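Local atomic coordinates of thermotoga maritima TmcAL (Thermotoga maritima, PDB entry 5Y0T), a protein that belongs to the HIGH nucleotidyl transferase family of the HUP clan and carries adenosine-5'-rp-alpha-thio-triphosphate in a pocket of its nucleotide-binding fold. Residues P47-F53 and T395-S399. Residue numbers count along the deposited sequence, not the author numbering.
Sequences PAVIDKF and TNFYS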
ATOM      1  N   PRO A  47       4.613   0.300 -15.955  1.00 28.32           N
ATOM      2  CA  PRO A  47       3.845   1.504 -16.283  1.00 21.67           C
ATOM      3  C   PRO A  47       4.151   1.943 -17.701  1.00 21.83           C
ATOM      4  O   PRO A  47       5.251   1.677 -18.197  1.00 20.74           O
ATOM      5  CB  PRO A  47       4.352   2.545 -15.285  1.00 16.95           C
ATOM      6  CG  PRO A  47       5.766   2.090 -14.963  1.00 24.52           C
ATOM      7  CD  PRO A  47       5.736   0.578 -15.043  1.00 28.21           C
ATOM      8  N   ALA A  48       3.206   2.627 -18.334  1.00 22.30           N
ATOM      9  CA  ALA A  48       3.484   3.269 -19.607  1.00 19.84           C
ATOM     10  C   ALA A  48       4.477   4.380 -19.331  1.00 22.56           C
ATOM     11  O   ALA A  48       4.456   5.003 -18.254  1.00 19.01           O
ATOM     12  CB  ALA A  48       2.209   3.794 -20.230  1.00 22.78           C
ATOM     13  N   VAL A  49       5.381   4.626 -20.264  1.00 17.49           N
ATOM     14  CA  VAL A  49       6.449   5.560 -19.963  1.00 23.39           C
ATOM     15  C   VAL A  49       5.912   7.009 -19.937  1.00 21.28           C
ATOM     16  O   VAL A  49       6.464   7.865 -19.242  1.00 27.03           O
ATOM     17  CB  VAL A  49       7.629   5.390 -20.953  1.00 20.11           C
ATOM     18  CG1 VAL A  49       7.239   5.826 -22.389  1.00 17.56           C
ATOM     19  CG2 VAL A  49       8.854   6.127 -20.432  1.00 26.58           C
ATOM     20  N   ILE A  50       4.830   7.265 -20.679  1.00 19.37           N
ATOM     21  CA  ILE A  50       4.021   8.488 -20.517  1.00 20.06           C
ATOM     22  C   ILE A  50       2.562   8.054 -20.484  1.00 20.72           C
ATOM     23  O   ILE A  50       2.266   6.924 -20.866  1.00 18.65           O
ATOM     24  CB  ILE A  50       4.224   9.514 -21.638  1.00 18.35           C
ATOM     25  CG1 ILE A  50       4.008   8.862 -23.017  1.00 16.23           C
ATOM     26  CG2 ILE A  50       5.615  10.158 -21.569  1.00 18.40           C
ATOM     27  CD1 ILE A  50       4.202   9.872 -24.175  1.00 23.73           C
ATOM     28  N   ASP A  51       1.644   8.916 -20.042  1.00 20.56           N
ATOM     29  CA  ASP A  51       0.325   8.378 -19.693  1.00 18.87           C
ATOM     30  C   ASP A  51      -0.585   8.213 -20.904  1.00 19.63           C
ATOM     31  O   ASP A  51      -0.214   8.537 -22.032  1.00 16.04           O
ATOM     32  CB  ASP A  51      -0.348   9.220 -18.580  1.00 22.06           C
ATOM     33  CG  ASP A  51      -0.855  10.580 -19.038  1.00 23.38           C
ATOM     34  OD1 ASP A  51      -0.906  10.890 -20.251  1.00 23.54           O
ATOM     35  OD2 ASP A  51      -1.234  11.361 -18.133  1.00 27.54           O
ATOM     36  N   LYS A  52      -1.777   7.677 -20.665  1.00 16.06           N
ATOM     37  CA  LYS A  52      -2.647   7.261 -21.762  1.00 17.17           C
ATOM     38  C   LYS A  52      -3.224   8.459 -22.508  1.00 18.28           C
ATOM     39  O   LYS A  52      -3.553   8.359 -23.694  1.00 20.85           O
ATOM     40  CB  LYS A  52      -3.781   6.369 -21.224  1.00 16.79           C
ATOM     41  CG  LYS A  52      -4.736   7.124 -20.288  1.00 18.33           C
ATOM     42  CD  LYS A  52      -5.607   6.156 -19.484  1.00 14.31           C
ATOM     43  CE  LYS A  52      -6.522   6.935 -18.526  1.00 17.96           C
ATOM     44  NZ  LYS A  52      -7.392   6.006 -17.720  1.00 18.23           N
ATOM     45  N   PHE A  53      -3.329   9.601 -21.837  1.00 17.22           N
ATOM     46  CA  PHE A  53      -3.853  10.796 -22.509  1.00 17.75           C
ATOM     47  C   PHE A  53      -2.847  11.313 -23.543  1.00 22.95           C
ATOM     48  O   PHE A  53      -3.203  11.693 -24.666  1.00 21.94           O
ATOM     49  CB  PHE A  53      -4.195  11.868 -21.469  1.00 22.95           C
ATOM     50  CG  PHE A  53      -5.197  11.393 -20.438  1.00 22.19           C
ATOM     51  CD1 PHE A  53      -6.502  11.124 -20.801  1.00 27.72           C
ATOM     52  CD2 PHE A  53      -4.823  11.209 -19.123  1.00 26.73           C
ATOM     53  CE1 PHE A  53      -7.421  10.679 -19.856  1.00 25.02           C
ATOM     54  CE2 PHE A  53      -5.736  10.763 -18.180  1.00 30.79           C
ATOM     55  CZ  PHE A  53      -7.029  10.503 -18.552  1.00 24.05           C
ATOM     56  N   THR A 395      -4.950   5.052 -12.742  1.00 19.22           N
ATOM     57  CA  THR A 395      -4.560   6.410 -13.130  1.00 21.24           C
ATOM     58  C   THR A 395      -4.106   7.231 -11.937  1.00 18.29           C
ATOM     59  O   THR A 395      -3.086   7.924 -11.989  1.00 18.65           O
ATOM     60  CB  THR A 395      -5.736   7.152 -13.846  1.00 19.18           C
ATOM     61  OG1 THR A 395      -6.141   6.391 -14.985  1.00 22.08           O
ATOM     62  CG2 THR A 395      -5.331   8.537 -14.318  1.00 18.51           C
ATOM     63  N   ASN A 396      -4.869   7.166 -10.855  1.00 20.49           N
ATOM     64  CA  ASN A 396      -4.543   7.959  -9.681  1.00 23.88           C
ATOM     65  C   ASN A 396      -3.230   7.529  -9.038  1.00 21.01           C
ATOM     66  O   ASN A 396      -2.447   8.366  -8.584  1.00 21.37           O
ATOM     67  CB  ASN A 396      -5.685   7.881  -8.670  1.00 20.27           C
ATOM     68  CG  ASN A 396      -6.921   8.625  -9.145  1.00 21.45           C
ATOM     69  OD1 ASN A 396      -6.842   9.467 -10.047  1.00 21.71           O
ATOM     70  ND2 ASN A 396      -8.066   8.345  -8.521  1.00 17.03           N
ATOM     71  N   PHE A 397      -2.995   6.222  -9.006  1.00 19.12           N
ATOM     72  CA  PHE A 397      -1.765   5.677  -8.463  1.00 15.65           C
ATOM     73  C   PHE A 397      -0.582   6.058  -9.353  1.00 17.61           C
ATOM     74  O   PHE A 397       0.434   6.563  -8.888  1.00 18.47           O
ATOM     75  CB  PHE A 397      -1.886   4.163  -8.339  1.00 14.61           C
ATOM     76  CG  PHE A 397      -0.638   3.482  -7.836  1.00 18.62           C
ATOM     77  CD1 PHE A 397      -0.335   3.477  -6.482  1.00 17.17           C
ATOM     78  CD2 PHE A 397       0.217   2.818  -8.719  1.00 16.71           C
ATOM     79  CE1 PHE A 397       0.823   2.827  -6.010  1.00 20.90           C
ATOM     80  CE2 PHE A 397       1.370   2.169  -8.262  1.00 19.22           C
ATOM     81  CZ  PHE A 397       1.670   2.166  -6.907  1.00 22.01           C
ATOM     82  N   TYR A 398      -0.727   5.823 -10.647  1.00 14.75           N
ATOM     83  CA  TYR A 398       0.320   6.183 -11.611  1.00 17.34           C
ATOM     84  C   TYR A 398       0.799   7.643 -11.492  1.00 16.22           C
ATOM     85  O   TYR A 398       2.007   7.919 -11.508  1.00 20.11           O
ATOM     86  CB  TYR A 398      -0.214   5.900 -13.016  1.00 18.68           C
ATOM     87  CG  TYR A 398       0.705   6.249 -14.164  1.00 20.18           C
ATOM     88  CD1 TYR A 398       0.739   7.544 -14.684  1.00 23.48           C
ATOM     89  CD2 TYR A 398       1.481   5.272 -14.778  1.00 17.29           C
ATOM     90  CE1 TYR A 398       1.554   7.864 -15.763  1.00 22.77           C
ATOM     91  CE2 TYR A 398       2.294   5.580 -15.878  1.00 20.11           C
ATOM     92  CZ  TYR A 398       2.321   6.879 -16.358  1.00 23.51           C
ATOM     93  OH  TYR A 398       3.126   7.213 -17.428  1.00 24.90           O
ATOM     94  N   SER A 399      -0.144   8.579 -11.370  1.00 17.31           N
ATOM     95  CA  SER A 399       0.185  10.008 -11.375  1.00 20.17           C
ATOM     96  C   SER A 399       1.038  10.432 -10.174  1.00 21.62           C
ATOM     97  O   SER A 399       1.742  11.442 -10.240  1.00 19.77           O
ATOM     98  CB  SER A 399      -1.103  10.843 -11.427  1.00 27.55           C
ATOM     99  OG  SER A 399      -1.841  10.479 -12.581  1.00 32.51           O
TER
HETATM  100  O   HOH W   1      -2.222  10.041 -15.684  1.00 38.12           O
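In the HUP-type nucleotide-binding fold of this family, the loop that leads into helix 52-61 is held against residues 395-399 of helix 381-399. Tyr398 has the largest share of the 265 Å² buried between the segments, 107 Å². Its chi1 of 178° sends the ring into the curve of residues 47-51, where Tyr398 OH donates a hydrogen bond of 2.7 Å to the backbone carbonyl, Ala48 O. Pro47 CB packs 3.7 Å from Tyr398 CE2 at the ring edge, and Asp51 CB approaches Tyr398 CE1, also at 3.7 Å. Tyr398 thus touches the segment from Pro47 to Asp51. The Ala48 side chain lies about 10 Å from the bound adenosine-5'-rp-alpha-thio-triphosphate, near the ligand but not in contact with it.

One turn earlier, Thr395 buries 46 Å² and Lys52 27 Å². From the extended lysine (chi2 to chi4 all t), Lys52 NZ donates a hydrogen bond of 3.0 Å to Thr395 OG1. Both polar ends converge on Asp413, which forms a salt bridge with the lysine and a hydrogen bond with the threonine; Glu69 is a second acidic partner of Lys52.

Asp51 occupies the N-cap of helix 52-61, OD1 accepting from Ala54 N, while OD2 forms a salt bridge with Arg412. A water completes the link between the segments, donating to Asp51 OD2 at 3.0 Å and to Ser399 OG at 3.2 Å.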